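Local structure of phenylalanine hydroxylase (Colwellia psychrerythraea, 2V27) at residues A159-F164 with V210-R216; F91-S96 with Y143-L148. The protein probably catalyses the iron-dependent hydroxylation of L-phenylalanine to L-tyrosine, using tetrahydrobiopterin and molecular oxygen. All blocks are in the same frame, centred on the assembly; numbering follows the deposited sequence. Where two conformers were deposited one is given.

Interaction 1 of 2, residues A159-F164 with V210-R216; sequences ARLYWF and VLRTPYR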
ATOM      1  N   ALA B 159      17.755  -8.525  -5.982  1.00  9.70           N
ATOM      2  CA  ALA B 159      16.990  -7.901  -4.881  1.00  8.56           C
ATOM      3  C   ALA B 159      15.566  -8.504  -4.692  1.00  9.78           C
ATOM      4  O   ALA B 159      15.088  -8.601  -3.562  1.00  9.40           O
ATOM      5  CB  ALA B 159      16.913  -6.359  -5.069  1.00 11.20           C
ATOM      6  N   ARG B 160      14.950  -8.922  -5.792  1.00  8.60           N
ATOM      7  CA  ARG B 160      13.617  -9.499  -5.802  1.00  8.62           C
ATOM      8  C   ARG B 160      13.696 -10.877  -5.125  1.00  7.03           C
ATOM      9  O   ARG B 160      12.870 -11.240  -4.241  1.00  7.92           O
ATOM     10  CB  ARG B 160      13.072  -9.583  -7.255  1.00  9.16           C
ATOM     11  CG  ARG B 160      11.737 -10.276  -7.414  1.00  8.85           C
ATOM     12  CD  ARG B 160      11.303 -10.215  -8.899  1.00  9.25           C
ATOM     13  NE  ARG B 160      11.036  -8.847  -9.346  1.00  8.95           N
ATOM     14  CZ  ARG B 160      11.590  -8.299 -10.415  1.00 10.59           C
ATOM     15  NH1 ARG B 160      12.418  -9.019 -11.198  1.00 11.01           N
ATOM     16  NH2 ARG B 160      11.317  -7.022 -10.687  1.00 10.98           N
ATOM     17  N   LEU B 161      14.720 -11.659  -5.490  1.00  7.39           N
ATOM     18  CA  LEU B 161      14.990 -12.932  -4.842  1.00  8.39           C
ATOM     19  C   LEU B 161      15.189 -12.752  -3.314  1.00  7.07           C
ATOM     20  O   LEU B 161      14.597 -13.480  -2.500  1.00  7.96           O
ATOM     21  CB  LEU B 161      16.217 -13.634  -5.452  1.00  8.45           C
ATOM     22  CG  LEU B 161      16.645 -14.955  -4.775  1.00  8.87           C
ATOM     23  CD1 LEU B 161      15.526 -16.060  -4.685  1.00  9.26           C
ATOM     24  CD2 LEU B 161      17.915 -15.523  -5.494  1.00 11.24           C
ATOM     25  N   TYR B 162      15.966 -11.756  -2.917  1.00  7.68           N
ATOM     26  CA  TYR B 162      16.279 -11.478  -1.522  1.00  8.03           C
ATOM     27  C   TYR B 162      14.969 -11.114  -0.809  1.00  7.59           C
ATOM     28  O   TYR B 162      14.686 -11.614   0.304  1.00  6.47           O
ATOM     29  CB  TYR B 162      17.241 -10.287  -1.493  1.00  9.00           C
ATOM     30  CG  TYR B 162      17.915 -10.003  -0.148  1.00  9.48           C
ATOM     31  CD1 TYR B 162      19.134 -10.627   0.168  1.00 10.79           C
ATOM     32  CD2 TYR B 162      17.348  -9.141   0.779  1.00 11.66           C
ATOM     33  CE1 TYR B 162      19.789 -10.395   1.375  1.00 10.95           C
ATOM     34  CE2 TYR B 162      18.023  -8.878   2.019  1.00  9.56           C
ATOM     35  CZ  TYR B 162      19.254  -9.524   2.264  1.00 11.28           C
ATOM     36  OH  TYR B 162      20.000  -9.378   3.438  1.00 13.32           O
ATOM     37  N   TRP B 163      14.139 -10.308  -1.472  1.00  7.49           N
ATOM     38  CA  TRP B 163      12.897  -9.832  -0.881  1.00  6.26           C
ATOM     39  C   TRP B 163      12.012 -11.021  -0.499  1.00  7.55           C
ATOM     40  O   TRP B 163      11.480 -11.075   0.602  1.00  6.80           O
ATOM     41  CB  TRP B 163      12.171  -8.934  -1.898  1.00  7.77           C
ATOM     42  CG  TRP B 163      10.873  -8.374  -1.382  1.00  8.18           C
ATOM     43  CD1 TRP B 163       9.576  -8.790  -1.707  1.00  9.14           C
ATOM     44  CD2 TRP B 163      10.726  -7.246  -0.513  1.00  8.27           C
ATOM     45  NE1 TRP B 163       8.649  -7.983  -1.051  1.00  8.16           N
ATOM     46  CE2 TRP B 163       9.321  -7.016  -0.330  1.00  6.69           C
ATOM     47  CE3 TRP B 163      11.640  -6.416   0.151  1.00  7.05           C
ATOM     48  CZ2 TRP B 163       8.828  -5.978   0.514  1.00  8.91           C
ATOM     49  CZ3 TRP B 163      11.155  -5.379   0.963  1.00  9.20           C
ATOM     50  CH2 TRP B 163       9.758  -5.169   1.138  1.00 11.30           C
ATOM     51  N   PHE B 164      11.864 -11.948  -1.433  1.00  7.57           N
ATOM     52  CA  PHE B 164      10.982 -13.059  -1.212  1.00  7.50           C
ATOM     53  C   PHE B 164      11.533 -14.197  -0.365  1.00  7.30           C
ATOM     54  O   PHE B 164      10.807 -15.170  -0.104  1.00  8.35           O
ATOM     55  CB  PHE B 164      10.485 -13.553  -2.553  1.00  7.76           C
ATOM     56  CG  PHE B 164       9.450 -12.625  -3.154  1.00  7.09           C
ATOM     57  CD1 PHE B 164       9.721 -11.888  -4.330  1.00  8.24           C
ATOM     58  CD2 PHE B 164       8.205 -12.469  -2.494  1.00  7.68           C
ATOM     59  CE1 PHE B 164       8.728 -11.031  -4.902  1.00  8.02           C
ATOM     60  CE2 PHE B 164       7.213 -11.638  -3.014  1.00  7.47           C
ATOM     61  CZ  PHE B 164       7.463 -10.922  -4.233  1.00  7.52           C
ATOM     62  N   VAL B 210       9.608 -16.588  -8.627  1.00  8.39           N
ATOM     63  CA  VAL B 210      10.068 -15.513  -7.724  1.00  8.54           C
ATOM     64  C   VAL B 210      10.758 -14.435  -8.549  1.00  8.39           C
ATOM     65  O   VAL B 210      10.419 -13.264  -8.419  1.00  8.46           O
ATOM     66  CB  VAL B 210      11.043 -16.065  -6.661  1.00  8.52           C
ATOM     67  CG1 VAL B 210      11.859 -14.895  -5.944  1.00  8.15           C
ATOM     68  CG2 VAL B 210      10.323 -16.882  -5.676  1.00  7.44           C
ATOM     69  N   LEU B 211      11.680 -14.803  -9.453  1.00  7.42           N
ATOM     70  CA  LEU B 211      12.382 -13.795 -10.255  1.00  8.42           C
ATOM     71  C   LEU B 211      11.426 -12.950 -11.165  1.00  8.60           C
ATOM     72  O   LEU B 211      11.761 -11.843 -11.569  1.00 10.95           O
ATOM     73  CB  LEU B 211      13.440 -14.490 -11.139  1.00  7.59           C
ATOM     74  CG  LEU B 211      14.655 -15.043 -10.372  1.00  8.33           C
ATOM     75  CD1 LEU B 211      15.473 -15.929 -11.283  1.00 10.38           C
ATOM     76  CD2 LEU B 211      15.527 -13.930  -9.740  1.00 11.10           C
ATOM     77  N   ARG B 212      10.274 -13.549 -11.489  1.00  8.37           N
ATOM     78  CA  ARG B 212       9.270 -12.891 -12.351  1.00  8.85           C
ATOM     79  C   ARG B 212       8.218 -12.065 -11.591  1.00  8.98           C
ATOM     80  O   ARG B 212       7.323 -11.507 -12.220  1.00  8.89           O
ATOM     81  CB  ARG B 212       8.545 -13.941 -13.173  1.00  8.97           C
ATOM     82  CG  ARG B 212       9.508 -14.506 -14.283  1.00  8.79           C
ATOM     83  CD  ARG B 212       8.815 -15.610 -15.106  1.00  8.23           C
ATOM     84  NE  ARG B 212       7.832 -14.967 -15.949  1.00 10.90           N
ATOM     85  CZ  ARG B 212       6.523 -15.214 -15.957  1.00 11.49           C
ATOM     86  NH1 ARG B 212       5.957 -16.181 -15.199  1.00 16.14           N
ATOM     87  NH2 ARG B 212       5.766 -14.451 -16.740  1.00 14.23           N
ATOM     88  N   THR B 213       8.284 -11.992 -10.258  1.00  8.84           N
ATOM     89  CA  THR B 213       7.170 -11.374  -9.498  1.00  9.25           C
ATOM     90  C   THR B 213       7.432  -9.876  -9.195  1.00  8.59           C
ATOM     91  O   THR B 213       8.334  -9.560  -8.417  1.00  8.40           O
ATOM     92  CB  THR B 213       6.966 -12.150  -8.164  1.00  8.64           C
ATOM     93  OG1 THR B 213       6.650 -13.530  -8.429  1.00  9.30           O
ATOM     94  CG2 THR B 213       5.778 -11.522  -7.383  1.00  6.76           C
ATOM     95  N   PRO B 214       6.634  -8.963  -9.749  1.00  9.13           N
ATOM     96  CA  PRO B 214       6.812  -7.521  -9.394  1.00  8.99           C
ATOM     97  C   PRO B 214       6.438  -7.351  -7.938  1.00  8.85           C
ATOM     98  O   PRO B 214       5.559  -8.085  -7.396  1.00  8.74           O
ATOM     99  CB  PRO B 214       5.727  -6.789 -10.208  1.00 11.45           C
ATOM    100  CG  PRO B 214       4.937  -7.816 -10.847  1.00 14.09           C
ATOM    101  CD  PRO B 214       5.540  -9.204 -10.712  1.00 10.22           C
ATOM    102  N   TYR B 215       7.091  -6.426  -7.261  1.00  7.12           N
ATOM    103  CA  TYR B 215       6.700  -6.180  -5.853  1.00  7.39           C
ATOM    104  C   TYR B 215       6.983  -4.712  -5.533  1.00  8.13           C
ATOM    105  O   TYR B 215       7.702  -3.996  -6.257  1.00 10.03           O
ATOM    106  CB  TYR B 215       7.523  -7.062  -4.884  1.00  7.90           C
ATOM    107  CG  TYR B 215       8.971  -6.729  -4.812  1.00  7.48           C
ATOM    108  CD1 TYR B 215       9.505  -6.032  -3.722  1.00  6.94           C
ATOM    109  CD2 TYR B 215       9.836  -7.146  -5.842  1.00  9.35           C
ATOM    110  CE1 TYR B 215      10.879  -5.725  -3.671  1.00  7.92           C
ATOM    111  CE2 TYR B 215      11.192  -6.850  -5.806  1.00  9.78           C
ATOM    112  CZ  TYR B 215      11.700  -6.151  -4.733  1.00  8.47           C
ATOM    113  OH  TYR B 215      13.039  -5.811  -4.650  1.00 12.21           O
ATOM    114  N   ARG B 216       6.363  -4.261  -4.445  1.00  6.89           N
ATOM    115  CA  ARG B 216       6.498  -2.876  -3.971  1.00  7.86           C
ATOM    116  C   ARG B 216       6.750  -2.912  -2.492  1.00  8.85           C
ATOM    117  O   ARG B 216       6.093  -3.664  -1.783  1.00  7.95           O
ATOM    118  CB  ARG B 216       5.248  -2.058  -4.279  1.00  8.58           C
ATOM    119  CG  ARG B 216       4.908  -1.972  -5.764  1.00  9.31           C
ATOM    120  CD  ARG B 216       5.939  -1.098  -6.530  1.00 11.33           C
ATOM    121  NE  ARG B 216       5.557  -1.013  -7.958  1.00 12.68           N
ATOM    122  CZ  ARG B 216       5.950  -1.864  -8.918  1.00 12.41           C
ATOM    123  NH1 ARG B 216       6.789  -2.887  -8.650  1.00 12.76           N
ATOM    124  NH2 ARG B 216       5.487  -1.692 -10.175  1.00 13.88           N
TER
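Tyr215 lays its ring against the five-membered ring of Trp163 in a face-to-face stack, centroids 4.1 Å apart and planes at 25°. Its CD1 sits over the indole face, 3.4 Å from Trp163 NE1, while Trp163 CB stands over the face of the phenol ring in a CH-pi contact. Phe164 completes an aromatic cluster: its CZ meets Tyr215 CB at 3.9 Å and Thr213 CG2 at 3.6 Å, and the Phe164 and Tyr215 rings meet obliquely. Farther round the ring, Tyr215 CE2 rests 3.6 Å from Arg160 CB. These contacts join helix 152-167, which carries the iron ligand Glu167, to the chain leaving helix 207-211 in the hydroxylase fold. Arg160 runs extended from the helix and bends at chi3 (-66°), which carries its guanidinium to the carbonyls of that turn. There NH1 donates to Leu211 O at 2.9 Å in a bent bond (N-H...O 134°), and NE lies 2.9 Å from Thr213 O. Val210 CG1 fits between Leu161 CA and Phe164 CB, 3.9 Å from the latter. In the second shell, Gln221 accepts from Trp163 NE1, His275, from the C-terminal histidine tag, is hydrogen-bonded to Tyr215 OH, and Tyr225 to Thr213 OG1.

Interaction 2 of 2, residues F91-S96 with Y143-L148; sequences FFRLLS and YGKMGL. With SO4 (sulfate ion), chain F.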
ATOM      1  N   PHE B  91      26.959  -3.435  -0.522  1.00 13.25           N
ATOM      2  CA  PHE B  91      26.136  -4.441   0.149  1.00 11.92           C
ATOM      3  C   PHE B  91      26.508  -5.870  -0.277  1.00 12.22           C
ATOM      4  O   PHE B  91      26.744  -6.743   0.573  1.00 10.40           O
ATOM      5  CB  PHE B  91      24.661  -4.175  -0.149  1.00 12.90           C
ATOM      6  CG  PHE B  91      23.749  -5.106   0.590  1.00 13.71           C
ATOM      7  CD1 PHE B  91      23.343  -4.811   1.900  1.00 13.74           C
ATOM      8  CD2 PHE B  91      23.303  -6.285  -0.022  1.00 17.36           C
ATOM      9  CE1 PHE B  91      22.499  -5.688   2.597  1.00 14.40           C
ATOM     10  CE2 PHE B  91      22.468  -7.168   0.677  1.00 17.95           C
ATOM     11  CZ  PHE B  91      22.061  -6.855   1.965  1.00 15.56           C
ATOM     12  N   PHE B  92      26.571  -6.110  -1.589  1.00 10.50           N
ATOM     13  CA  PHE B  92      27.005  -7.406  -2.114  1.00 10.26           C
ATOM     14  C   PHE B  92      28.428  -7.779  -1.611  1.00  9.70           C
ATOM     15  O   PHE B  92      28.687  -8.904  -1.181  1.00 10.76           O
ATOM     16  CB  PHE B  92      26.941  -7.488  -3.651  1.00 10.43           C
ATOM     17  CG  PHE B  92      25.539  -7.485  -4.173  1.00 13.00           C
ATOM     18  CD1 PHE B  92      25.064  -6.408  -4.884  1.00 15.32           C
ATOM     19  CD2 PHE B  92      24.733  -8.590  -3.999  1.00 14.21           C
ATOM     20  CE1 PHE B  92      23.743  -6.407  -5.384  1.00 15.25           C
ATOM     21  CE2 PHE B  92      23.391  -8.604  -4.518  1.00 14.95           C
ATOM     22  CZ  PHE B  92      22.934  -7.507  -5.177  1.00 13.97           C
ATOM     23  N   ARG B  93      29.346  -6.822  -1.687  1.00 10.19           N
ATOM     24  CA  ARG B  93      30.716  -7.082  -1.227  1.00 10.22           C
ATOM     25  C   ARG B  93      30.727  -7.506   0.242  1.00 10.69           C
ATOM     26  O   ARG B  93      31.372  -8.548   0.608  1.00 10.24           O
ATOM     27  CB  ARG B  93      31.555  -5.820  -1.423  1.00 11.60           C
ATOM     28  CG  ARG B  93      33.068  -6.038  -1.217  1.00 13.59           C
ATOM     29  CD  ARG B  93      33.494  -5.771   0.238  1.00 12.00           C
ATOM     30  NE  ARG B  93      33.442  -4.365   0.629  1.00 11.76           N
ATOM     31  CZ  ARG B  93      33.926  -3.913   1.780  1.00 13.35           C
ATOM     32  NH1 ARG B  93      34.504  -4.776   2.599  1.00 10.74           N
ATOM     33  NH2 ARG B  93      33.863  -2.617   2.105  1.00 14.94           N
ATOM     34  N   LEU B  94      30.022  -6.753   1.092  1.00 10.57           N
ATOM     35  CA  LEU B  94      29.968  -7.153   2.526  1.00  9.10           C
ATOM     36  C   LEU B  94      29.399  -8.551   2.731  1.00  9.70           C
ATOM     37  O   LEU B  94      30.025  -9.371   3.424  1.00  9.48           O
ATOM     38  CB  LEU B  94      29.298  -6.103   3.403  1.00 10.11           C
ATOM     39  CG  LEU B  94      30.069  -4.762   3.370  1.00  9.47           C
ATOM     40  CD1 LEU B  94      29.093  -3.703   3.926  1.00  9.50           C
ATOM     41  CD2 LEU B  94      31.359  -4.838   4.244  1.00 11.30           C
ATOM     42  N   LEU B  95      28.242  -8.843   2.151  0.50 10.11           N
ATOM     43  CA  LEU B  95      27.701 -10.213   2.317  0.50 10.01           C
ATOM     44  C   LEU B  95      28.659 -11.275   1.792  0.50  9.92           C
ATOM     45  O   LEU B  95      28.770 -12.374   2.383  0.50 10.43           O
ATOM     46  CB  LEU B  95      26.322 -10.409   1.682  0.50 10.21           C
ATOM     47  CG  LEU B  95      25.130 -10.129   2.594  0.50 10.20           C
ATOM     48  CD1 LEU B  95      25.055  -8.663   3.006  0.50 10.07           C
ATOM     49  CD2 LEU B  95      23.854 -10.606   1.831  0.50  9.43           C
ATOM     50  N   SER B  96      29.342 -10.980   0.679  1.00 10.59           N
ATOM     51  CA  SER B  96      30.266 -11.968   0.111  1.00 10.40           C
ATOM     52  C   SER B  96      31.421 -12.264   1.050  1.00 10.26           C
ATOM     53  O   SER B  96      32.058 -13.311   0.907  1.00 12.01           O
ATOM     54  CB  SER B  96      30.827 -11.563  -1.261  1.00  9.93           C
ATOM     55  OG  SER B  96      31.797 -10.546  -1.141  1.00 10.93           O
ATOM     56  N   TYR B 143      24.432 -15.351  -1.923  1.00  8.49           N
ATOM     57  CA  TYR B 143      23.661 -14.280  -2.520  1.00 10.42           C
ATOM     58  C   TYR B 143      24.604 -13.081  -2.743  1.00  9.07           C
ATOM     59  O   TYR B 143      24.608 -12.407  -3.798  1.00 11.47           O
ATOM     60  CB  TYR B 143      22.461 -13.938  -1.616  1.00  9.73           C
ATOM     61  CG  TYR B 143      21.808 -12.672  -2.073  1.00  7.31           C
ATOM     62  CD1 TYR B 143      20.801 -12.713  -3.070  1.00 10.20           C
ATOM     63  CD2 TYR B 143      22.168 -11.404  -1.557  1.00  8.17           C
ATOM     64  CE1 TYR B 143      20.177 -11.546  -3.544  1.00 10.10           C
ATOM     65  CE2 TYR B 143      21.529 -10.220  -2.027  1.00  8.69           C
ATOM     66  CZ  TYR B 143      20.526 -10.300  -3.059  1.00  9.39           C
ATOM     67  OH  TYR B 143      19.926  -9.185  -3.559  1.00 10.67           O
ATOM     68  N   GLY B 144      25.423 -12.768  -1.726  1.00  9.13           N
ATOM     69  CA  GLY B 144      26.372 -11.682  -1.873  1.00 10.59           C
ATOM     70  C   GLY B 144      27.302 -11.941  -3.065  1.00 10.69           C
ATOM     71  O   GLY B 144      27.549 -11.022  -3.855  1.00 10.51           O
ATOM     72  N   LYS B 145      27.793 -13.175  -3.195  1.00 10.71           N
ATOM     73  CA  LYS B 145      28.658 -13.492  -4.345  1.00 12.14           C
ATOM     74  C   LYS B 145      27.935 -13.319  -5.695  1.00 11.68           C
ATOM     75  O   LYS B 145      28.565 -12.925  -6.667  1.00 12.41           O
ATOM     76  CB  LYS B 145      29.257 -14.866  -4.185  1.00 12.55           C
ATOM     77  CG  LYS B 145      30.283 -14.882  -3.064  1.00 14.86           C
ATOM     78  CD  LYS B 145      30.728 -16.318  -2.770  1.00 19.93           C
ATOM     79  CE  LYS B 145      31.834 -16.380  -1.696  1.00 22.35           C
ATOM     80  NZ  LYS B 145      32.147 -17.794  -1.209  1.00 22.65           N
ATOM     81  N   MET B 146      26.638 -13.634  -5.751  1.00 12.49           N
ATOM     82  CA  MET B 146      25.868 -13.499  -6.987  1.00 13.41           C
ATOM     83  C   MET B 146      25.875 -12.067  -7.517  1.00 11.96           C
ATOM     84  O   MET B 146      25.925 -11.868  -8.733  1.00 13.13           O
ATOM     85  CB  MET B 146      24.408 -13.935  -6.775  1.00 12.97           C
ATOM     86  CG  MET B 146      24.139 -15.362  -6.441  1.00 15.92           C
ATOM     87  SD  MET B 146      22.354 -15.480  -6.055  1.00 17.03           S
ATOM     88  CE  MET B 146      22.417 -17.047  -5.202  1.00 19.04           C
ATOM     89  N   GLY B 147      25.850 -11.064  -6.643  1.00 11.39           N
ATOM     90  CA  GLY B 147      25.756  -9.669  -7.083  1.00 12.05           C
ATOM     91  C   GLY B 147      27.063  -8.980  -7.443  1.00 14.13           C
ATOM     92  O   GLY B 147      27.036  -7.899  -8.033  1.00 12.82           O
ATOM     93  N   LEU B 148      28.208  -9.590  -7.079  1.00 13.67           N
ATOM     94  CA  LEU B 148      29.490  -8.874  -7.229  1.00 15.54           C
ATOM     95  C   LEU B 148      29.758  -8.385  -8.656  1.00 17.07           C
ATOM     96  O   LEU B 148      30.204  -7.243  -8.836  1.00 17.56           O
ATOM     97  CB  LEU B 148      30.651  -9.733  -6.736  1.00 14.78           C
ATOM     98  CG  LEU B 148      30.597 -10.122  -5.249  1.00 13.21           C
ATOM     99  CD1 LEU B 148      31.743 -11.108  -4.935  1.00 13.37           C
ATOM    100  CD2 LEU B 148      30.685  -8.885  -4.359  1.00 13.16           C
TER
HETATM  101  S   SO4 F3009      36.355  -3.974   5.638  1.00 12.87           S
HETATM  102  O1  SO4 F3009      35.189  -3.302   4.979  1.00 13.63           O
HETATM  103  O2  SO4 F3009      37.074  -2.893   6.348  1.00 13.40           O
HETATM  104  O3  SO4 F3009      35.943  -5.029   6.571  1.00 13.66           O
HETATM  105  O4  SO4 F3009      37.188  -4.576   4.543  1.00 13.98           O
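Phe92 of helix 88-96 sets its ring against Gly147 and beside Tyr143 of helix 134-147, and each step of its side chain finds a partner. CB lies 3.6 Å from Gly144 O, with Leu148 CD2 also beside it. CG, placed anti to the carbonyl carbon (chi1 -69°), turns the ring so that one face receives Gly147: CD2 is 3.4 Å from Gly147 CA, and that carbon stands 17° off the ring normal, a CH-pi contact made by a backbone carbon. Farther out, CE2 comes to 3.5 Å from Tyr143 CE2, and CZ to 3.8 Å from Tyr143 OH; the two rings are oblique to each other. This is a close helix-helix crossing, the axes 7.2 Å apart and their directions 138° from parallel, so the helices run roughly antiparallel. The absence of side chains on Gly144 and Gly147 is consistent with this closeness: a beta-carbon on Gly144 would clash with Ser96 N, and one on Gly147 with the Phe92 ring. An alanine in place of Phe92 would probably open a gap over Gly147 CA and deprive the Tyr143 ring of one neighbour. Phe91 CE2 approaches the edge of the Tyr143 ring, 4.2 Å from Tyr143 CE2, as does Leu95 CD2 in one of that residue's two conformers. At the more exposed end, Leu148 CD2 packs against Arg93 CA, and Ser96 CB touches Lys145 CG. Ser96 OG turns back to donate to Arg93 O at 2.7 Å. Beyond the crossing, the Arg93 guanidinium, salt-bridged to Glu90 and Glu97, presents its edge to a sulfate ion, probably from the crystallisation liquor; NH1 and NH2 both donate to its O1, and Tyr80 and Lys99 also bind the ion.

Overall arrangement
Helix 152-167 connects the two contacts. It follows helix 134-147 in the chain and supplies 159-164 to interaction 1, while its Tyr162 turns the other way, toward interaction 2. Their centres are about 17 Å apart, yet they touch directly: Tyr162 CD1 lies 3.3 Å from Tyr143 CE2, and Tyr162 OH lies 3.6 Å from Phe91 CZ. Both lie near, but do not ligate, the iron bound by His122, His127 and Glu167, with the side chain of Trp163 about 7 Å from the metal and that of Phe91 about 8 Å. The C-terminal tag histidines enter here too: His275 meets Trp163, and His274 stacks on Phe91 and meets Tyr162 edge-to-face.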